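Local coordinates for protein beta-fructofuranosidase (Arabidopsis thaliana, PDB 2OXB) that hydrolyses sucrose and 1-kestose, and less readily neokestose and levan, as a secreted cell-wall beta-fructofuranosidase of glycoside hydrolase family 32, at residues Pro128-Asp133 with Leu180-Ser185; Lys317-Arg322 with Gln326-Pro331; Pro386-Thr389 with Leu393-Ser396; Ala513-Tyr516 with Ser520-Val523. The protein carries 1 engineered substitution. All coordinates share one frame; numbering follows the deposited sequence.

Contact 1: residues Pro128-Asp133 with Leu180-Ser185; sequences PLMAPD and LKWEKS
Leu129 and Trp182 mark the nearest approach of the two backbones, 6.7 Å between their CA atoms; across that distance the irregular segment 128-133 meets the strand at 182-184 mainly through side chains. The indole of Trp182 is the platform. Over one of its faces hangs the terminal methyl of Met130: CE stands 3.7 Å from the centroid of the five-membered ring and 22° off its normal, a CH-pi contact displaced toward the rim. The sulfur follows at a slant, with SD 4.8 Å from that same centroid, which adds a Met-aromatic component. A bend at the end of the Met130 chain (chi3 -113°) swings CE in over the indole. Leu129 reaches the nitrogen side of the ring obliquely, its CD2 3.6 Å from Trp182 NE1, while its CG lies 3.8 Å from Leu180 O. With an alanine at Trp182, the Met130 methyl and the Leu129 branch would probably lose their common support and a gap would open between loop and strand. Phe179 meets the indole edge-to-face, and the backbones of Leu129 and Met130 both bond to Gln105 in a classic beta bulge, so the contact joins two successive sheets of the family's beta-propeller. Methionine, flexible and polarisable, suits a broad aromatic face; the chemistry implies adhesion by dispersion and weak CH-pi attraction, without charge.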
loop_
_atom_site.group_PDB
_atom_site.type_symbol
_atom_site.label_atom_id
_atom_site.label_comp_id
_atom_site.label_asym_id
_atom_site.label_seq_id
_atom_site.Cartn_x
_atom_site.Cartn_y
_atom_site.Cartn_z
ATOM N N PRO A 128 1.540 7.766 29.494
ATOM C CA PRO A 128 0.720 7.026 28.523
ATOM C C PRO A 128 -0.706 6.742 28.988
ATOM O O PRO A 128 -0.939 6.534 30.176
ATOM C CB PRO A 128 1.504 5.732 28.348
ATOM C CG PRO A 128 1.976 5.481 29.748
ATOM C CD PRO A 128 2.510 6.855 30.132
ATOM N N LEU A 129 -1.644 6.717 28.042
ATOM C CA LEU A 129 -3.057 6.439 28.326
ATOM C C LEU A 129 -3.288 4.931 28.436
ATOM O O LEU A 129 -4.214 4.464 29.114
ATOM C CB LEU A 129 -3.956 7.010 27.216
ATOM C CG LEU A 129 -4.393 8.483 27.265
ATOM C CD1 LEU A 129 -3.280 9.343 27.813
ATOM C CD2 LEU A 129 -4.804 8.953 25.879
ATOM N N MET A 130 -2.438 4.172 27.760
ATOM C CA MET A 130 -2.547 2.725 27.779
ATOM C C MET A 130 -1.165 2.110 27.867
ATOM O O MET A 130 -0.257 2.494 27.141
ATOM C CB MET A 130 -3.268 2.252 26.519
ATOM C CG MET A 130 -4.689 2.764 26.430
ATOM S SD MET A 130 -5.335 2.681 24.763
ATOM C CE MET A 130 -5.495 4.429 24.371
ATOM N N ALA A 131 -1.003 1.154 28.764
ATOM C CA ALA A 131 0.288 0.526 28.909
ATOM C C ALA A 131 0.174 -0.903 29.402
ATOM O O ALA A 131 -0.741 -1.248 30.148
ATOM C CB ALA A 131 1.136 1.338 29.868
ATOM N N PRO A 132 1.101 -1.762 28.972
ATOM C CA PRO A 132 1.078 -3.157 29.402
ATOM C C PRO A 132 1.534 -3.212 30.854
ATOM O O PRO A 132 2.549 -2.615 31.203
ATOM C CB PRO A 132 2.051 -3.825 28.437
ATOM C CG PRO A 132 3.054 -2.751 28.185
ATOM C CD PRO A 132 2.191 -1.522 28.011
ATOM N N ASP A 133 0.775 -3.904 31.700
ATOM C CA ASP A 133 1.114 -4.008 33.118
ATOM C C ASP A 133 0.916 -5.421 33.665
ATOM O O ASP A 133 0.843 -6.382 32.900
ATOM C CB ASP A 133 0.273 -3.027 33.934
ATOM C CG ASP A 133 -1.206 -3.202 33.696
ATOM O OD1 ASP A 133 -1.604 -4.340 33.365
ATOM O OD2 ASP A 133 -1.968 -2.218 33.848
ATOM N N LEU A 180 -10.038 9.897 27.123
ATOM C CA LEU A 180 -9.052 10.191 28.158
ATOM C C LEU A 180 -8.841 8.955 29.031
ATOM O O LEU A 180 -7.717 8.485 29.195
ATOM C CB LEU A 180 -9.521 11.385 29.004
ATOM C CG LEU A 180 -8.573 11.934 30.076
ATOM C CD1 LEU A 180 -8.698 13.444 30.164
ATOM C CD2 LEU A 180 -8.879 11.277 31.413
ATOM N N LYS A 181 -9.928 8.441 29.596
ATOM C CA LYS A 181 -9.867 7.245 30.428
ATOM C C LYS A 181 -10.122 6.086 29.477
ATOM O O LYS A 181 -11.196 5.997 28.878
ATOM C CB LYS A 181 -10.964 7.275 31.492
ATOM C CG LYS A 181 -11.045 8.578 32.273
ATOM C CD LYS A 181 -12.361 8.689 33.050
ATOM C CE LYS A 181 -12.474 10.026 33.777
ATOM N NZ LYS A 181 -13.833 10.272 34.356
ATOM N N TRP A 182 -9.137 5.210 29.319
ATOM C CA TRP A 182 -9.317 4.090 28.417
ATOM C C TRP A 182 -9.318 2.752 29.144
ATOM O O TRP A 182 -8.337 2.359 29.785
ATOM C CB TRP A 182 -8.251 4.111 27.321
ATOM C CG TRP A 182 -8.271 5.359 26.486
ATOM C CD1 TRP A 182 -7.896 6.603 26.879
ATOM C CD2 TRP A 182 -8.683 5.481 25.117
ATOM N NE1 TRP A 182 -8.043 7.496 25.846
ATOM C CE2 TRP A 182 -8.527 6.832 24.752
ATOM C CE3 TRP A 182 -9.170 4.580 24.166
ATOM C CZ2 TRP A 182 -8.837 7.308 23.473
ATOM C CZ3 TRP A 182 -9.480 5.053 22.893
ATOM C CH2 TRP A 182 -9.313 6.405 22.560
ATOM N N GLU A 183 -10.454 2.071 29.044
ATOM C CA GLU A 183 -10.647 0.773 29.666
ATOM C C GLU A 183 -10.183 -0.297 28.686
ATOM O O GLU A 183 -10.503 -0.249 27.494
ATOM C CB GLU A 183 -12.129 0.570 30.018
ATOM C CG GLU A 183 -12.442 -0.754 30.723
ATOM C CD GLU A 183 -12.040 -0.770 32.197
ATOM O OE1 GLU A 183 -11.685 -1.863 32.694
ATOM O OE2 GLU A 183 -12.098 0.294 32.859
ATOM N N LYS A 184 -9.416 -1.254 29.201
ATOM C CA LYS A 184 -8.887 -2.352 28.398
ATOM C C LYS A 184 -9.963 -3.414 28.192
ATOM O O LYS A 184 -10.301 -4.161 29.110
ATOM C CB LYS A 184 -7.661 -2.955 29.098
ATOM C CG LYS A 184 -6.926 -4.029 28.313
ATOM C CD LYS A 184 -7.594 -5.393 28.429
ATOM C CE LYS A 184 -6.803 -6.447 27.677
ATOM N NZ LYS A 184 -7.413 -7.795 27.806
ATOM N N SER A 185 -10.497 -3.465 26.979
ATOM C CA SER A 185 -11.533 -4.420 26.625
ATOM C C SER A 185 -11.002 -5.858 26.742
ATOM O O SER A 185 -9.977 -6.200 26.142
ATOM C CB SER A 185 -12.008 -4.138 25.201
ATOM O OG SER A 185 -13.354 -4.541 25.006
#

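Contact 2: residues Lys317-Arg322 with Gln326-Pro331; sequences KIWLDR and QLIQWP
Trp319 and Ile328 dominate this beta hairpin, the indole lying with one face against the isoleucine of the partner strand. The first torsion of Trp319 (chi1 73°) sets CG between the backbone N and the carbonyl carbon, which folds the ring back toward segment 326-331. Ile328 CB then sits over the six-membered ring, 4.1 Å from its centroid, in a CH-pi contact, and CG2 adds a touch on CZ2 at 3.7 Å. The Ile328 carbonyl oxygen lies over the same face, near the rim, whereas Trp330 CB comes to the ring edge beside CH2. The other branch of Ile328 runs the opposite way along the strand, its CD1 meeting Asp321 CB at 3.4 Å. A serine in place of Trp319 would probably leave CB and CG2 of Ile328 without their flat cover and take from Trp330 CB its touch on the ring edge. Leu320 and Leu327 meet methyl to methyl, CD2 to CD2, a natural use of branched apolar residues in a buried place. Beneath the side chains the strands run antiparallel at 158°. Ile328 N donates to Trp319 O at 2.7 Å, nearly straight at 164°, and Asp321 N binds Gln326 O at 2.9 Å where the turn begins. The carboxylate of Asp321 accepts a bond from Ser323 N in that turn, and Lys317 extends to Ser211. On one side the hairpin pairs through strand 316-320 with strand 287-291, whose Leu290 touches Ile318 and Gln329; at the other, outer strand, Trp330 makes a cation-pi contact with Arg476 of strand 473-480.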
loop_
_atom_site.group_PDB
_atom_site.type_symbol
_atom_site.label_atom_id
_atom_site.label_comp_id
_atom_site.label_asym_id
_atom_site.label_seq_id
_atom_site.Cartn_x
_atom_site.Cartn_y
_atom_site.Cartn_z
ATOM N N LYS A 317 -6.713 5.042 -3.793
ATOM C CA LYS A 317 -8.103 5.187 -3.402
ATOM C C LYS A 317 -8.634 3.765 -3.385
ATOM O O LYS A 317 -8.549 3.069 -4.390
ATOM C CB LYS A 317 -8.882 6.017 -4.425
ATOM C CG LYS A 317 -10.356 6.226 -4.072
ATOM C CD LYS A 317 -11.200 6.737 -5.257
ATOM C CE LYS A 317 -12.690 6.854 -4.853
ATOM N NZ LYS A 317 -13.651 7.220 -5.943
ATOM N N ILE A 318 -9.154 3.316 -2.250
ATOM C CA ILE A 318 -9.688 1.960 -2.163
ATOM C C ILE A 318 -11.204 1.940 -1.933
ATOM O O ILE A 318 -11.820 2.965 -1.622
ATOM C CB ILE A 318 -8.987 1.143 -1.042
ATOM C CG1 ILE A 318 -8.993 1.901 0.290
ATOM C CG2 ILE A 318 -7.577 0.870 -1.439
ATOM C CD1 ILE A 318 -10.170 1.574 1.176
ATOM N N TRP A 319 -11.802 0.766 -2.104
ATOM C CA TRP A 319 -13.233 0.591 -1.907
ATOM C C TRP A 319 -13.668 -0.775 -2.393
ATOM O O TRP A 319 -13.092 -1.338 -3.317
ATOM C CB TRP A 319 -14.011 1.672 -2.649
ATOM C CG TRP A 319 -14.026 1.506 -4.134
ATOM C CD1 TRP A 319 -14.981 0.894 -4.875
ATOM C CD2 TRP A 319 -13.041 1.980 -5.057
ATOM N NE1 TRP A 319 -14.660 0.961 -6.208
ATOM C CE2 TRP A 319 -13.472 1.623 -6.348
ATOM C CE3 TRP A 319 -11.836 2.669 -4.914
ATOM C CZ2 TRP A 319 -12.746 1.934 -7.494
ATOM C CZ3 TRP A 319 -11.109 2.977 -6.052
ATOM C CH2 TRP A 319 -11.570 2.610 -7.329
ATOM N N LEU A 320 -14.717 -1.285 -1.775
ATOM C CA LEU A 320 -15.245 -2.593 -2.089
ATOM C C LEU A 320 -15.679 -2.817 -3.540
ATOM O O LEU A 320 -16.331 -1.967 -4.138
ATOM C CB LEU A 320 -16.420 -2.878 -1.153
ATOM C CG LEU A 320 -16.300 -4.171 -0.352
ATOM C CD1 LEU A 320 -15.970 -5.273 -1.325
ATOM C CD2 LEU A 320 -15.201 -4.048 0.721
ATOM N N ASP A 321 -15.318 -3.967 -4.103
ATOM C CA ASP A 321 -15.721 -4.288 -5.467
ATOM C C ASP A 321 -17.170 -4.767 -5.482
ATOM O O ASP A 321 -17.709 -5.183 -4.453
ATOM C CB ASP A 321 -14.840 -5.387 -6.076
ATOM C CG ASP A 321 -15.500 -6.054 -7.292
ATOM O OD1 ASP A 321 -15.797 -7.265 -7.237
ATOM O OD2 ASP A 321 -15.740 -5.358 -8.302
ATOM N N ARG A 322 -17.788 -4.719 -6.659
ATOM C CA ARG A 322 -19.174 -5.153 -6.832
ATOM C C ARG A 322 -19.418 -6.542 -6.247
ATOM O O ARG A 322 -20.406 -6.740 -5.545
ATOM C CB ARG A 322 -19.551 -5.144 -8.322
ATOM C CG ARG A 322 -20.925 -5.741 -8.648
ATOM C CD ARG A 322 -22.062 -4.940 -7.996
ATOM N NE ARG A 322 -23.359 -5.617 -8.116
ATOM C CZ ARG A 322 -24.524 -5.078 -7.765
ATOM N NH1 ARG A 322 -24.561 -3.844 -7.271
ATOM N NH2 ARG A 322 -25.651 -5.767 -7.911
ATOM N N GLN A 326 -13.499 -8.269 -2.299
ATOM C CA GLN A 326 -12.162 -7.789 -2.701
ATOM C C GLN A 326 -12.146 -6.257 -2.822
ATOM O O GLN A 326 -13.066 -5.651 -3.375
ATOM C CB GLN A 326 -11.743 -8.448 -4.038
ATOM C CG GLN A 326 -10.619 -7.754 -4.852
ATOM C CD GLN A 326 -10.324 -8.451 -6.199
ATOM O OE1 GLN A 326 -9.608 -7.918 -7.055
ATOM N NE2 GLN A 326 -10.870 -9.650 -6.378
ATOM N N LEU A 327 -11.100 -5.634 -2.288
ATOM C CA LEU A 327 -10.971 -4.182 -2.345
ATOM C C LEU A 327 -10.394 -3.711 -3.676
ATOM O O LEU A 327 -9.495 -4.342 -4.243
ATOM C CB LEU A 327 -10.097 -3.659 -1.189
ATOM C CG LEU A 327 -10.690 -3.651 0.228
ATOM C CD1 LEU A 327 -9.755 -2.925 1.175
ATOM C CD2 LEU A 327 -12.050 -2.955 0.220
ATOM N N ILE A 328 -10.925 -2.607 -4.184
ATOM C CA ILE A 328 -10.423 -2.084 -5.433
ATOM C C ILE A 328 -9.623 -0.848 -5.157
ATOM O O ILE A 328 -10.096 0.096 -4.528
ATOM C CB ILE A 328 -11.528 -1.733 -6.414
ATOM C CG1 ILE A 328 -12.400 -2.963 -6.650
ATOM C CG2 ILE A 328 -10.896 -1.259 -7.727
ATOM C CD1 ILE A 328 -13.479 -2.750 -7.673
ATOM N N GLN A 329 -8.391 -0.870 -5.634
ATOM C CA GLN A 329 -7.497 0.245 -5.444
ATOM C C GLN A 329 -7.101 0.867 -6.768
ATOM O O GLN A 329 -6.903 0.160 -7.761
ATOM C CB GLN A 329 -6.218 -0.207 -4.789
ATOM C CG GLN A 329 -6.338 -0.983 -3.541
ATOM C CD GLN A 329 -4.986 -1.509 -3.177
ATOM O OE1 GLN A 329 -4.036 -0.735 -3.011
ATOM N NE2 GLN A 329 -4.872 -2.830 -3.072
ATOM N N TRP A 330 -6.940 2.189 -6.746
ATOM C CA TRP A 330 -6.528 2.966 -7.917
ATOM C C TRP A 330 -5.976 4.341 -7.519
ATOM O O TRP A 330 -6.685 5.150 -6.919
ATOM C CB TRP A 330 -7.708 3.122 -8.863
ATOM C CG TRP A 330 -7.445 3.937 -10.100
ATOM C CD1 TRP A 330 -7.646 5.296 -10.267
ATOM C CD2 TRP A 330 -7.068 3.430 -11.379
ATOM N NE1 TRP A 330 -7.433 5.642 -11.575
ATOM C CE2 TRP A 330 -7.082 4.520 -12.281
ATOM C CE3 TRP A 330 -6.729 2.154 -11.861
ATOM C CZ2 TRP A 330 -6.765 4.373 -13.633
ATOM C CZ3 TRP A 330 -6.414 2.008 -13.208
ATOM C CH2 TRP A 330 -6.441 3.109 -14.077
ATOM N N PRO A 331 -4.701 4.622 -7.870
ATOM C CA PRO A 331 -4.045 5.896 -7.549
ATOM C C PRO A 331 -4.934 7.119 -7.742
ATOM O O PRO A 331 -5.778 7.151 -8.629
ATOM C CB PRO A 331 -2.824 5.901 -8.473
ATOM C CG PRO A 331 -3.204 4.959 -9.570
ATOM C CD PRO A 331 -3.877 3.863 -8.825
#

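Contact 3: residues Pro386-Thr389 with Leu393-Ser396; sequences PSWT and LICS
Trp388 and Ile394 bring the loop before the short helix 391-397 down on that helix's own side, a local helix-loop packing within the C-terminal beta-sandwich domain of family 32. Their CA atoms are 6.1 Å apart, and the two side chains cross at about a right angle. The isoleucine can be followed outward from CB, which directs its two branches to different parts of the tryptophan. One branch is short: CG2, set anti to the backbone N, lies over a face of the indole. Ile394 CG2 is 3.9 Å from Trp388 CE3, offset toward the rim, and makes a CH-pi contact with the six-membered ring. The longer branch begins with Ile394 CG1, anti to the carbonyl carbon, which passes 4.1 Å from Trp388 CB. From there Ile394 CD1 turns in at the root of the tryptophan, touching Trp388 CA and CB and lying 3.6 Å from Trp388 CG, where the ring begins. Its last neighbour is the backbone N of Thr389. A beta-branched isoleucine suits this buried position because its two arms can cover both the ring and the stem of Trp388, while the broad indole lies across those apolar arms. Asp390 OD1 bonds to Leu393 N at the start of the helix, and Cys395, next to Ile394, forms a disulfide with Cys444 of strand 439-446, which ties the helix to the sheet. Trp388 touches Met398 as well. Within the loop itself, Thr389 OG1 gives a weak hydrogen bond to Ser387 O at 3.4 Å.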
loop_
_atom_site.group_PDB
_atom_site.type_symbol
_atom_site.label_atom_id
_atom_site.label_comp_id
_atom_site.label_asym_id
_atom_site.label_seq_id
_atom_site.Cartn_x
_atom_site.Cartn_y
_atom_site.Cartn_z
ATOM N N PRO A 386 -3.071 -28.551 -11.340
ATOM C CA PRO A 386 -3.525 -28.509 -9.944
ATOM C C PRO A 386 -2.685 -27.658 -8.987
ATOM O O PRO A 386 -3.141 -26.615 -8.503
ATOM C CB PRO A 386 -3.538 -29.984 -9.550
ATOM C CG PRO A 386 -3.977 -30.644 -10.816
ATOM C CD PRO A 386 -3.185 -29.917 -11.890
ATOM N N SER A 387 -1.456 -28.103 -8.730
ATOM C CA SER A 387 -0.539 -27.428 -7.794
ATOM C C SER A 387 -0.516 -25.894 -7.830
ATOM O O SER A 387 -0.521 -25.235 -6.785
ATOM C CB SER A 387 0.899 -27.949 -7.985
ATOM O OG SER A 387 1.461 -27.554 -9.229
ATOM N N TRP A 388 -0.489 -25.338 -9.038
ATOM C CA TRP A 388 -0.433 -23.897 -9.248
ATOM C C TRP A 388 -1.557 -23.116 -8.561
ATOM O O TRP A 388 -2.559 -22.774 -9.187
ATOM C CB TRP A 388 -0.445 -23.616 -10.749
ATOM C CG TRP A 388 0.698 -24.227 -11.498
ATOM C CD1 TRP A 388 1.689 -25.021 -10.994
ATOM C CD2 TRP A 388 0.972 -24.079 -12.892
ATOM N NE1 TRP A 388 2.569 -25.374 -11.990
ATOM C CE2 TRP A 388 2.153 -24.810 -13.167
ATOM C CE3 TRP A 388 0.336 -23.397 -13.937
ATOM C CZ2 TRP A 388 2.712 -24.877 -14.448
ATOM C CZ3 TRP A 388 0.889 -23.463 -15.211
ATOM C CH2 TRP A 388 2.068 -24.199 -15.455
ATOM N N THR A 389 -1.362 -22.811 -7.280
ATOM C CA THR A 389 -2.355 -22.089 -6.489
ATOM C C THR A 389 -1.851 -20.731 -5.995
ATOM O O THR A 389 -2.621 -19.789 -5.854
ATOM C CB THR A 389 -2.766 -22.918 -5.264
ATOM O OG1 THR A 389 -1.635 -23.046 -4.397
ATOM C CG2 THR A 389 -3.238 -24.300 -5.684
ATOM N N LEU A 393 4.271 -17.874 -6.686
ATOM C CA LEU A 393 4.951 -19.129 -6.995
ATOM C C LEU A 393 4.940 -19.504 -8.466
ATOM O O LEU A 393 5.917 -20.054 -8.994
ATOM C CB LEU A 393 4.309 -20.279 -6.224
ATOM C CG LEU A 393 5.235 -21.274 -5.523
ATOM C CD1 LEU A 393 5.728 -20.642 -4.221
ATOM C CD2 LEU A 393 4.474 -22.563 -5.233
ATOM N N ILE A 394 3.830 -19.236 -9.132
ATOM C CA ILE A 394 3.754 -19.589 -10.531
ATOM C C ILE A 394 4.616 -18.659 -11.367
ATOM O O ILE A 394 5.273 -19.104 -12.297
ATOM C CB ILE A 394 2.316 -19.529 -11.066
ATOM C CG1 ILE A 394 1.325 -20.034 -10.018
ATOM C CG2 ILE A 394 2.224 -20.372 -12.310
ATOM C CD1 ILE A 394 1.668 -21.412 -9.482
ATOM N N CYS A 395 4.607 -17.375 -11.026
ATOM C CA CYS A 395 5.376 -16.383 -11.747
ATOM C C CYS A 395 6.857 -16.607 -11.556
ATOM O O CYS A 395 7.658 -16.219 -12.382
ATOM C CB CYS A 395 5.013 -14.985 -11.267
ATOM S SG CYS A 395 3.296 -14.476 -11.587
ATOM N N SER A 396 7.216 -17.231 -10.449
ATOM C CA SER A 396 8.613 -17.517 -10.153
ATOM C C SER A 396 9.102 -18.825 -10.790
ATOM O O SER A 396 10.282 -18.945 -11.110
ATOM C CB SER A 396 8.831 -17.574 -8.633
ATOM O OG SER A 396 9.002 -16.290 -8.090
#

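Contact 4: residues Ala513-Tyr516 with Ser520-Val523; sequences AFNY and SVDV
Asn515 and Val521 meet across a beta arch of the C-terminal beta-sandwich: strand 510-515 belongs to one sheet, strand 521-530 to the other, and the few residues between carry the chain across. The two segments therefore face each other instead of pairing, with Asn515 and Ser520 the nearest by backbone at 7.2 Å between CA atoms. The apolar part of the contact is a methyl laid against an amide. Val521 CG2 approaches Asn515 CG at 3.7 Å and also touches CB and OD1 of Asn515, the two side chains meeting at a slant. Valine fits here because its compact, branched end can press on the amide while its backbone stays engaged in its own sheet, bonded to Leu351. Phe409 of strand 406-415 touches both side chains. The polar part is carried by the asparagine amide. Its first torsion, chi1 164°, carries the amide away from the backbone N and over toward the other segment, so that Asn515 ND2 passes 3.6 Å from Ser520 CA. The hydrogen bond made by this nitrogen goes beyond the arch, to Leu351 O on strand 344-351. Asparagine is thus well chosen: a short side chain rooted in one sheet delivers an N-H to a carbonyl in the other, satisfying a polar group in a buried place, while its carbons accept the valine methyl. The same nitrogen, Asn515 ND2, also lies 3.5 Å from Val521 N, a contact of two nitrogens and not a hydrogen bond.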
loop_
_atom_site.group_PDB
_atom_site.type_symbol
_atom_site.label_atom_id
_atom_site.label_comp_id
_atom_site.label_asym_id
_atom_site.label_seq_id
_atom_site.Cartn_x
_atom_site.Cartn_y
_atom_site.Cartn_z
ATOM N N ALA A 513 6.284 -2.979 -25.289
ATOM C CA ALA A 513 5.042 -3.715 -25.178
ATOM C C ALA A 513 5.356 -5.042 -25.823
ATOM O O ALA A 513 5.632 -5.093 -27.019
ATOM C CB ALA A 513 3.942 -3.006 -25.923
ATOM N N PHE A 514 5.338 -6.116 -25.038
ATOM C CA PHE A 514 5.653 -7.427 -25.598
ATOM C C PHE A 514 4.578 -8.515 -25.469
ATOM O O PHE A 514 3.498 -8.307 -24.910
ATOM C CB PHE A 514 6.982 -7.946 -25.024
ATOM C CG PHE A 514 6.943 -8.248 -23.553
ATOM C CD1 PHE A 514 7.990 -8.937 -22.949
ATOM C CD2 PHE A 514 5.857 -7.866 -22.771
ATOM C CE1 PHE A 514 7.950 -9.244 -21.589
ATOM C CE2 PHE A 514 5.808 -8.169 -21.410
ATOM C CZ PHE A 514 6.854 -8.859 -20.820
ATOM N N ASN A 515 4.908 -9.677 -26.020
ATOM C CA ASN A 515 4.056 -10.858 -26.040
ATOM C C ASN A 515 4.942 -11.946 -26.622
ATOM O O ASN A 515 5.014 -12.114 -27.833
ATOM C CB ASN A 515 2.831 -10.625 -26.937
ATOM C CG ASN A 515 2.120 -11.916 -27.316
ATOM O OD1 ASN A 515 1.846 -12.777 -26.467
ATOM N ND2 ASN A 515 1.807 -12.053 -28.597
ATOM N N TYR A 516 5.644 -12.657 -25.753
ATOM C CA TYR A 516 6.535 -13.719 -26.186
ATOM C C TYR A 516 5.836 -15.074 -26.152
ATOM O O TYR A 516 6.479 -16.116 -26.312
ATOM C CB TYR A 516 7.779 -13.745 -25.292
ATOM C CG TYR A 516 8.776 -12.641 -25.578
ATOM C CD1 TYR A 516 9.536 -12.076 -24.552
ATOM C CD2 TYR A 516 8.958 -12.159 -26.870
ATOM C CE1 TYR A 516 10.448 -11.047 -24.808
ATOM C CE2 TYR A 516 9.863 -11.138 -27.139
ATOM C CZ TYR A 516 10.604 -10.582 -26.108
ATOM O OH TYR A 516 11.472 -9.546 -26.375
ATOM N N SER A 520 -0.922 -14.969 -30.656
ATOM C CA SER A 520 -0.689 -13.530 -30.747
ATOM C C SER A 520 -1.895 -12.741 -30.208
ATOM O O SER A 520 -3.043 -13.041 -30.541
ATOM C CB SER A 520 -0.455 -13.145 -32.215
ATOM O OG SER A 520 0.678 -13.809 -32.760
ATOM N N VAL A 521 -1.637 -11.737 -29.379
ATOM C CA VAL A 521 -2.718 -10.916 -28.833
ATOM C C VAL A 521 -2.700 -9.539 -29.481
ATOM O O VAL A 521 -1.711 -9.173 -30.112
ATOM C CB VAL A 521 -2.590 -10.747 -27.306
ATOM C CG1 VAL A 521 -2.915 -12.063 -26.609
ATOM C CG2 VAL A 521 -1.181 -10.299 -26.954
ATOM N N ASP A 522 -3.781 -8.775 -29.324
ATOM C CA ASP A 522 -3.873 -7.434 -29.919
ATOM C C ASP A 522 -3.877 -6.276 -28.910
ATOM O O ASP A 522 -4.358 -6.404 -27.778
ATOM C CB ASP A 522 -5.121 -7.328 -30.809
ATOM C CG ASP A 522 -4.916 -7.942 -32.191
ATOM O OD1 ASP A 522 -3.923 -7.595 -32.868
ATOM O OD2 ASP A 522 -5.755 -8.759 -32.613
ATOM N N VAL A 523 -3.323 -5.143 -29.332
ATOM C CA VAL A 523 -3.274 -3.945 -28.499
ATOM C C VAL A 523 -4.429 -3.061 -28.955
ATOM O O VAL A 523 -4.347 -2.398 -29.979
ATOM C CB VAL A 523 -1.924 -3.186 -28.676
ATOM C CG1 VAL A 523 -1.814 -2.056 -27.656
ATOM C CG2 VAL A 523 -0.762 -4.158 -28.491
#

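How the contacts relate
From the N terminus the four contacts follow one another in series; none nests in or crosses another. Contact 1 closes the longest loop, 46 residues that include two strands of a propeller sheet, while contacts 2, 3 and 4 each close a gap of only three residues. Contact 1 is at the far end of the propeller, and contact 2 forms a hairpin at that domain's border with the sandwich. Contacts 3 and 4 belong to the sandwich, one fixing a loop to its helix, the other spanning its two sheets; their nearest atoms are about 11 Å apart. Contacts 1 and 4 lie on opposite sides of the chain's centre, their own centres 58 Å apart.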